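Local coordinates for CMP/dCMP-type deaminase domain-containing protein (Aspergillus oryzae RIB40, PDB 7DRY) that probably deaminates the pyrimidine intermediate of riboflavin biosynthesis, as a zinc-binding Rib2 deaminase with the cytidine deaminase (CDA) fold, at residues Pro4-Ala16 / Val28-Thr42. Sequence-based numbering, arbitrary orientation. Where two conformers were deposited one is given.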
ATOM      1  N   PRO A   4      14.553   9.211  -0.017  1.00 25.49           N
ATOM      2  CA  PRO A   4      14.547   7.748  -0.140  1.00 21.61           C
ATOM      3  C   PRO A   4      13.282   7.185  -0.763  1.00 15.64           C
ATOM      4  O   PRO A   4      13.182   5.961  -0.926  1.00 15.44           O
ATOM      5  CB  PRO A   4      14.650   7.296   1.319  1.00 22.31           C
ATOM      6  CG  PRO A   4      13.860   8.313   2.039  1.00 25.11           C
ATOM      7  CD  PRO A   4      14.251   9.614   1.370  1.00 23.92           C
ATOM      8  N   HIS A   5      12.312   8.038  -1.094  1.00 16.39           N
ATOM      9  CA  HIS A   5      10.984   7.546  -1.447  1.00 14.00           C
ATOM     10  C   HIS A   5      11.001   6.779  -2.753  1.00 15.41           C
ATOM     11  O   HIS A   5      10.339   5.740  -2.870  1.00 14.32           O
ATOM     12  CB  HIS A   5       9.988   8.701  -1.506  1.00 14.84           C
ATOM     13  CG  HIS A   5      10.006   9.550  -0.281  1.00 14.75           C
ATOM     14  ND1 HIS A   5      10.000   9.015   0.988  1.00 14.87           N
ATOM     15  CD2 HIS A   5      10.043  10.895  -0.123  1.00 19.89           C
ATOM     16  CE1 HIS A   5      10.037   9.993   1.875  1.00 17.08           C
ATOM     17  NE2 HIS A   5      10.057  11.145   1.228  1.00 22.37           N
ATOM     18  N   ALA A   6      11.747   7.271  -3.744  1.00 17.29           N
ATOM     19  CA  ALA A   6      11.834   6.566  -5.015  1.00 18.22           C
ATOM     20  C   ALA A   6      12.426   5.175  -4.834  1.00 15.77           C
ATOM     21  O   ALA A   6      11.953   4.208  -5.444  1.00 15.96           O
ATOM     22  CB  ALA A   6      12.659   7.384  -6.011  1.00 18.98           C
ATOM     23  N   LYS A   7      13.455   5.048  -3.993  1.00 15.85           N
ATOM     24  CA  LYS A   7      14.059   3.735  -3.779  1.00 16.39           C
ATOM     25  C   LYS A   7      13.081   2.780  -3.110  1.00 13.02           C
ATOM     26  O   LYS A   7      12.975   1.614  -3.509  1.00 14.08           O
ATOM     27  CB  LYS A   7      15.351   3.852  -2.967  1.00 20.39           C
ATOM     28  CG  LYS A   7      16.088   2.521  -2.832  1.00 25.45           C
ATOM     29  CD  LYS A   7      17.242   2.595  -1.842  1.00 42.62           C
ATOM     30  CE  LYS A   7      17.992   1.268  -1.773  1.00 53.39           C
ATOM     31  NZ  LYS A   7      17.315   0.180  -2.543  1.00 54.71           N
ATOM     32  N   TYR A   8      12.350   3.253  -2.096  1.00 12.94           N
ATOM     33  CA  TYR A   8      11.334   2.401  -1.484  1.00 10.06           C
ATOM     34  C   TYR A   8      10.290   1.971  -2.504  1.00 11.92           C
ATOM     35  O   TYR A   8       9.848   0.814  -2.498  1.00 11.00           O
ATOM     36  CB  TYR A   8      10.653   3.129  -0.324  1.00 11.91           C
ATOM     37  CG  TYR A   8      11.403   3.024   0.983  1.00 11.09           C
ATOM     38  CD1 TYR A   8      11.554   1.795   1.629  1.00 13.32           C
ATOM     39  CD2 TYR A   8      11.971   4.147   1.579  1.00 12.43           C
ATOM     40  CE1 TYR A   8      12.230   1.692   2.818  1.00 13.82           C
ATOM     41  CE2 TYR A   8      12.664   4.050   2.777  1.00 14.26           C
ATOM     42  CZ  TYR A   8      12.788   2.818   3.395  1.00 13.73           C
ATOM     43  OH  TYR A   8      13.467   2.705   4.589  1.00 17.87           O
ATOM     44  N   LEU A   9       9.888   2.879  -3.400  1.00 11.04           N
ATOM     45  CA  LEU A   9       8.879   2.491  -4.380  1.00 11.13           C
ATOM     46  C   LEU A   9       9.421   1.476  -5.375  1.00 11.61           C
ATOM     47  O   LEU A   9       8.677   0.595  -5.813  1.00 11.58           O
ATOM     48  CB  LEU A   9       8.281   3.712  -5.069  1.00 14.41           C
ATOM     49  CG  LEU A   9       7.326   4.484  -4.157  1.00 17.82           C
ATOM     50  CD1 LEU A   9       6.843   5.718  -4.882  1.00 21.29           C
ATOM     51  CD2 LEU A   9       6.133   3.634  -3.688  1.00 19.85           C
ATOM     52  N   ARG A  10      10.705   1.572  -5.734  0.54 11.85           N
ATOM     53  CA  ARG A  10      11.302   0.550  -6.588  0.54 11.17           C
ATOM     54  C   ARG A  10      11.316  -0.799  -5.883  0.54 10.67           C
ATOM     55  O   ARG A  10      11.083  -1.840  -6.510  0.54 10.96           O
ATOM     56  CB  ARG A  10      12.720   0.957  -6.993  0.54 15.14           C
ATOM     57  CG  ARG A  10      12.774   2.120  -7.976  0.54 20.63           C
ATOM     58  CD  ARG A  10      14.165   2.282  -8.571  0.54 24.89           C
ATOM     59  NE  ARG A  10      15.153   2.694  -7.576  0.54 28.35           N
ATOM     60  CZ  ARG A  10      15.443   3.958  -7.285  0.54 30.02           C
ATOM     61  NH1 ARG A  10      14.817   4.947  -7.912  0.54 33.88           N
ATOM     62  NH2 ARG A  10      16.357   4.234  -6.366  0.54 31.59           N
ATOM     63  N   GLU A  11      11.587  -0.796  -4.575  1.00 11.15           N
ATOM     64  CA  GLU A  11      11.536  -2.031  -3.806  1.00  9.63           C
ATOM     65  C   GLU A  11      10.113  -2.568  -3.744  1.00 10.54           C
ATOM     66  O   GLU A  11       9.896  -3.784  -3.818  1.00 10.70           O
ATOM     67  CB  GLU A  11      12.106  -1.785  -2.404  1.00 11.36           C
ATOM     68  CG  GLU A  11      13.615  -1.517  -2.406  1.00 14.69           C
ATOM     69  CD  GLU A  11      14.147  -0.993  -1.085  1.00 22.46           C
ATOM     70  OE1 GLU A  11      13.347  -0.741  -0.164  1.00 21.18           O
ATOM     71  OE2 GLU A  11      15.381  -0.831  -0.971  1.00 25.43           O
ATOM     72  N   CYS A  12       9.130  -1.672  -3.642  1.00  9.99           N
ATOM     73  CA  CYS A  12       7.737  -2.094  -3.691  1.00  9.87           C
ATOM     74  C   CYS A  12       7.419  -2.720  -5.041  1.00 10.56           C
ATOM     75  O   CYS A  12       6.663  -3.697  -5.126  1.00 11.04           O
ATOM     76  CB  CYS A  12       6.854  -0.865  -3.491  1.00  9.23           C
ATOM     77  SG  CYS A  12       6.711  -0.319  -1.766  1.00 10.99           S
ATOM     78  N   LEU A  13       7.982  -2.162  -6.115  1.00 10.42           N
ATOM     79  CA  LEU A  13       7.725  -2.722  -7.437  1.00  9.34           C
ATOM     80  C   LEU A  13       8.320  -4.122  -7.568  1.00 10.57           C
ATOM     81  O   LEU A  13       7.705  -5.008  -8.175  1.00 10.34           O
ATOM     82  CB  LEU A  13       8.242  -1.780  -8.525  1.00 12.33           C
ATOM     83  CG  LEU A  13       7.744  -2.030  -9.945  1.00 15.52           C
ATOM     84  CD1 LEU A  13       6.215  -1.976 -10.004  1.00 16.16           C
ATOM     85  CD2 LEU A  13       8.361  -1.000 -10.871  1.00 17.83           C
ATOM     86  N   SER A  14       9.496  -4.349  -6.983  1.00 10.12           N
ATOM     87  CA  SER A  14      10.069  -5.690  -6.996  1.00 10.24           C
ATOM     88  C   SER A  14       9.162  -6.679  -6.274  1.00 10.37           C
ATOM     89  O   SER A  14       9.011  -7.828  -6.709  1.00 12.76           O
ATOM     90  CB  SER A  14      11.441  -5.645  -6.337  1.00 10.46           C
ATOM     91  OG  SER A  14      12.351  -5.000  -7.204  1.00 13.90           O
ATOM     92  N   LEU A  15       8.562  -6.252  -5.156  1.00 10.00           N
ATOM     93  CA  LEU A  15       7.587  -7.092  -4.462  1.00 11.36           C
ATOM     94  C   LEU A  15       6.378  -7.368  -5.343  1.00 11.56           C
ATOM     95  O   LEU A  15       5.889  -8.500  -5.401  1.00 10.96           O
ATOM     96  CB  LEU A  15       7.133  -6.409  -3.169  1.00 10.62           C
ATOM     97  CG  LEU A  15       8.161  -6.473  -2.043  1.00 11.22           C
ATOM     98  CD1 LEU A  15       7.762  -5.523  -0.938  1.00 12.71           C
ATOM     99  CD2 LEU A  15       8.281  -7.898  -1.506  1.00 16.50           C
ATOM    100  N   ALA A  16       5.879  -6.336  -6.031  1.00 11.15           N
ATOM    101  CA  ALA A  16       4.726  -6.499  -6.908  1.00 10.50           C
ATOM    102  C   ALA A  16       4.972  -7.564  -7.963  1.00 11.88           C
ATOM    103  O   ALA A  16       4.033  -8.250  -8.384  1.00 12.34           O
ATOM    104  CB  ALA A  16       4.411  -5.165  -7.583  1.00 11.80           C
ATOM    105  N   VAL A  28       0.691  -5.248  -7.071  1.00  9.41           N
ATOM    106  CA  VAL A  28       1.123  -4.114  -6.269  1.00 10.10           C
ATOM    107  C   VAL A  28       2.006  -4.650  -5.147  1.00 10.18           C
ATOM    108  O   VAL A  28       1.873  -5.804  -4.729  1.00 11.54           O
ATOM    109  CB  VAL A  28      -0.123  -3.357  -5.732  1.00  9.57           C
ATOM    110  CG1 VAL A  28       0.247  -2.243  -4.760  1.00 10.38           C
ATOM    111  CG2 VAL A  28      -0.928  -2.776  -6.880  1.00 12.62           C
ATOM    112  N   GLY A  29       2.935  -3.814  -4.686  1.00  9.23           N
ATOM    113  CA  GLY A  29       3.774  -4.150  -3.549  1.00  9.43           C
ATOM    114  C   GLY A  29       3.715  -3.045  -2.513  1.00  9.15           C
ATOM    115  O   GLY A  29       3.520  -1.872  -2.837  1.00 10.06           O
ATOM    116  N   ALA A  30       3.891  -3.437  -1.251  1.00  8.78           N
ATOM    117  CA  ALA A  30       3.789  -2.504  -0.137  1.00  8.82           C
ATOM    118  C   ALA A  30       4.860  -2.809   0.897  1.00  9.94           C
ATOM    119  O   ALA A  30       5.155  -3.979   1.171  1.00  9.38           O
ATOM    120  CB  ALA A  30       2.420  -2.606   0.546  1.00  9.59           C
ATOM    121  N   ILE A  31       5.419  -1.750   1.490  1.00  8.54           N
ATOM    122  CA  ILE A  31       6.437  -1.865   2.533  1.00  8.82           C
ATOM    123  C   ILE A  31       6.060  -0.913   3.655  1.00 10.35           C
ATOM    124  O   ILE A  31       5.834   0.276   3.411  1.00 10.08           O
ATOM    125  CB  ILE A  31       7.842  -1.527   2.004  1.00  8.59           C
ATOM    126  CG1 ILE A  31       8.278  -2.559   0.957  1.00  9.32           C
ATOM    127  CG2 ILE A  31       8.858  -1.509   3.156  1.00 10.50           C
ATOM    128  CD1 ILE A  31       9.556  -2.184   0.197  1.00 11.23           C
ATOM    129  N   LEU A  32       5.985  -1.434   4.871  1.00  8.58           N
ATOM    130  CA  LEU A  32       5.656  -0.643   6.050  1.00  8.98           C
ATOM    131  C   LEU A  32       6.942  -0.364   6.819  1.00  9.22           C
ATOM    132  O   LEU A  32       7.707  -1.292   7.108  1.00 10.26           O
ATOM    133  CB  LEU A  32       4.664  -1.410   6.920  1.00  9.55           C
ATOM    134  CG  LEU A  32       4.172  -0.686   8.178  1.00  9.80           C
ATOM    135  CD1 LEU A  32       3.420   0.591   7.800  1.00 12.18           C
ATOM    136  CD2 LEU A  32       3.290  -1.625   8.980  1.00 13.49           C
ATOM    137  N   VAL A  33       7.196   0.917   7.117  1.00  9.36           N
ATOM    138  CA  VAL A  33       8.464   1.382   7.674  1.00 12.27           C
ATOM    139  C   VAL A  33       8.194   2.129   8.976  1.00 11.11           C
ATOM    140  O   VAL A  33       7.209   2.869   9.082  1.00 10.82           O
ATOM    141  CB  VAL A  33       9.150   2.327   6.663  1.00 13.01           C
ATOM    142  CG1 VAL A  33      10.454   2.894   7.217  1.00 18.48           C
ATOM    143  CG2 VAL A  33       9.393   1.599   5.332  1.00 15.12           C
ATOM    144  N   SER A  34       9.079   1.952   9.960  1.00  9.11           N
ATOM    145  CA  SER A  34       9.115   2.791  11.160  1.00 11.19           C
ATOM    146  C   SER A  34      10.229   3.819  10.994  1.00 10.98           C
ATOM    147  O   SER A  34      11.394   3.455  10.791  1.00 12.85           O
ATOM    148  CB  SER A  34       9.356   1.970  12.427  1.00 10.29           C
ATOM    149  OG  SER A  34       9.641   2.821  13.535  1.00 13.37           O
ATOM    150  N   ARG A  35       9.870   5.094  11.086  1.00 11.52           N
ATOM    151  CA  ARG A  35      10.759   6.200  10.762  1.00 12.27           C
ATOM    152  C   ARG A  35      10.753   7.205  11.907  1.00 13.95           C
ATOM    153  O   ARG A  35       9.700   7.504  12.479  1.00 13.50           O
ATOM    154  CB  ARG A  35      10.261   6.878   9.472  1.00 13.35           C
ATOM    155  CG  ARG A  35      10.963   8.168   9.104  1.00 14.15           C
ATOM    156  CD  ARG A  35      10.639   8.536   7.661  1.00 16.45           C
ATOM    157  NE  ARG A  35      11.210   7.568   6.732  1.00 12.84           N
ATOM    158  CZ  ARG A  35      10.747   7.344   5.504  1.00 14.51           C
ATOM    159  NH1 ARG A  35       9.704   8.030   5.043  1.00 14.75           N
ATOM    160  NH2 ARG A  35      11.331   6.434   4.738  1.00 14.36           N
ATOM    161  N   LYS A  36      11.923   7.752  12.226  1.00 14.28           N
ATOM    162  CA  LYS A  36      11.978   8.804  13.232  1.00 15.60           C
ATOM    163  C   LYS A  36      11.188  10.018  12.758  1.00 15.80           C
ATOM    164  O   LYS A  36      11.245  10.398  11.587  1.00 15.55           O
ATOM    165  CB  LYS A  36      13.431   9.218  13.498  1.00 19.19           C
ATOM    166  CG  LYS A  36      14.238   8.194  14.276  1.00 28.67           C
ATOM    167  CD  LYS A  36      13.691   8.000  15.682  1.00 37.14           C
ATOM    168  CE  LYS A  36      13.825   9.255  16.523  1.00 34.24           C
ATOM    169  NZ  LYS A  36      15.091   9.315  17.312  1.00 39.40           N
ATOM    170  N   GLU A  37      10.422  10.619  13.663  1.00 16.45           N
ATOM    171  CA  GLU A  37       9.733  11.849  13.308  1.00 17.02           C
ATOM    172  C   GLU A  37      10.721  13.004  13.277  1.00 18.48           C
ATOM    173  O   GLU A  37      11.727  13.007  13.988  1.00 19.79           O
ATOM    174  CB  GLU A  37       8.596  12.136  14.289  1.00 20.17           C
ATOM    175  CG  GLU A  37       7.339  11.350  13.938  1.00 21.19           C
ATOM    176  CD  GLU A  37       6.484  11.023  15.135  1.00 25.28           C
ATOM    177  OE1 GLU A  37       5.274  10.752  14.948  1.00 23.08           O
ATOM    178  OE2 GLU A  37       7.012  11.033  16.261  1.00 21.33           O
ATOM    179  N   GLY A  38      10.437  13.986  12.429  1.00 19.55           N
ATOM    180  CA  GLY A  38      11.308  15.144  12.339  1.00 22.21           C
ATOM    181  C   GLY A  38      12.340  15.020  11.236  1.00 20.44           C
ATOM    182  O   GLY A  38      12.065  14.437  10.190  1.00 21.51           O
ATOM    183  N   ASP A  39      13.534  15.563  11.467  1.00 21.90           N
ATOM    184  CA  ASP A  39      14.588  15.616  10.454  1.00 26.33           C
ATOM    185  C   ASP A  39      15.326  14.281  10.469  1.00 21.58           C
ATOM    186  O   ASP A  39      16.459  14.164  10.944  1.00 27.56           O
ATOM    187  CB  ASP A  39      15.523  16.783  10.745  1.00 24.62           C
ATOM    188  CG  ASP A  39      16.530  17.014   9.644  1.00 25.79           C
ATOM    189  OD1 ASP A  39      16.289  16.555   8.505  1.00 33.08           O
ATOM    190  OD2 ASP A  39      17.569  17.646   9.930  1.00 29.84           O
ATOM    191  N   TYR A  40      14.672  13.267   9.915  1.00 23.17           N
ATOM    192  CA  TYR A  40      15.111  11.888  10.071  1.00 23.81           C
ATOM    193  C   TYR A  40      16.262  11.551   9.131  1.00 26.69           C
ATOM    194  O   TYR A  40      16.511  12.226   8.128  1.00 29.86           O
ATOM    195  CB  TYR A  40      13.965  10.917   9.789  1.00 21.75           C
ATOM    196  CG  TYR A  40      13.613  10.812   8.315  1.00 19.55           C
ATOM    197  CD1 TYR A  40      12.791  11.756   7.718  1.00 21.54           C
ATOM    198  CD2 TYR A  40      14.114   9.782   7.525  1.00 20.38           C
ATOM    199  CE1 TYR A  40      12.463  11.675   6.380  1.00 21.85           C
ATOM    200  CE2 TYR A  40      13.793   9.697   6.178  1.00 21.19           C
ATOM    201  CZ  TYR A  40      12.967  10.647   5.617  1.00 24.11           C
ATOM    202  OH  TYR A  40      12.635  10.586   4.284  1.00 25.48           O
ATOM    203  N   LYS A  41      16.950  10.464   9.467  1.00 28.49           N
ATOM    204  CA  LYS A  41      17.988   9.874   8.632  1.00 27.30           C
ATOM    205  C   LYS A  41      17.475   8.527   8.138  1.00 26.71           C
ATOM    206  O   LYS A  41      16.952   7.735   8.930  1.00 24.86           O
ATOM    207  CB  LYS A  41      19.284   9.668   9.427  1.00 28.81           C
ATOM    208  CG  LYS A  41      20.132  10.929   9.700  1.00 36.59           C
ATOM    209  CD  LYS A  41      19.370  12.045  10.415  1.00 41.43           C
ATOM    210  CE  LYS A  41      20.213  13.302  10.592  1.00 50.35           C
ATOM    211  NZ  LYS A  41      19.424  14.499  10.167  1.00 52.44           N
ATOM    212  N   THR A  42      17.621   8.271   6.831  1.00 27.59           N
ATOM    213  CA  THR A  42      17.094   7.039   6.247  1.00 29.01           C
ATOM    214  C   THR A  42      17.726   5.803   6.872  1.00 25.50           C
ATOM    215  O   THR A  42      17.073   4.759   6.986  1.00 23.59           O
ATOM    216  CB  THR A  42      17.293   7.045   4.728  1.00 32.06           C
ATOM    217  OG1 THR A  42      16.760   8.259   4.186  1.00 32.67           O
ATOM    218  CG2 THR A  42      16.578   5.861   4.084  1.00 36.25           C
TER
HETATM  219  O   HOH W   1      10.926  12.574   3.585  1.00 31.20           O
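Arg35 starts extended, its CG directed opposite the backbone nitrogen, then bends at chi3 (-66°), presenting its guanidinium to Tyr8 with NH2 and to the edge of His5 with NH1. Arg35 NH2 approaches Tyr8 CE2 to 3.4 Å, obliquely to the ring, and the two planes stand 54° apart, so the groups are not stacked. Arg35 NH1 lies at the His5 ring edge, 3.7 Å from His5 CE1. Asp45 fixes this cluster from outside, forming a salt bridge with Arg35 NH2 and a hydrogen bond with Tyr8 OH; Tyr96 OH bonds to both His5 ND1 and Arg35 NH2.

Tyr40 turns its ring back over Arg35, whose CD sits 3.5 Å above the ring centre. One water links Tyr40 OH (2.7 Å) to His5 NE2, while Pro4 CG meets the Tyr40 edge. Farther along, contacts are apolar: Val33 CG2 reaches Tyr8 CE1, and Ile31 CG1 packs 3.6 Å from Leu15 CD1, the side chains crossing nearly at right angles.

The closest backbone approach is at Gly29: lacking a side chain, it brings its CA directly to Cys12 O in a C-H...O contact (3.3 Å).

The Val28 side chain lies about 7 Å from the bound zinc ion. N-terminal helix 5-16 packs on a face of the CDA fold's mixed sheet, its axis 129° from strand 29-36 (N-to-C directions); strands 46-52 and 91-97 flank that strand, and helix 164-171 touches Leu13 and Ala16.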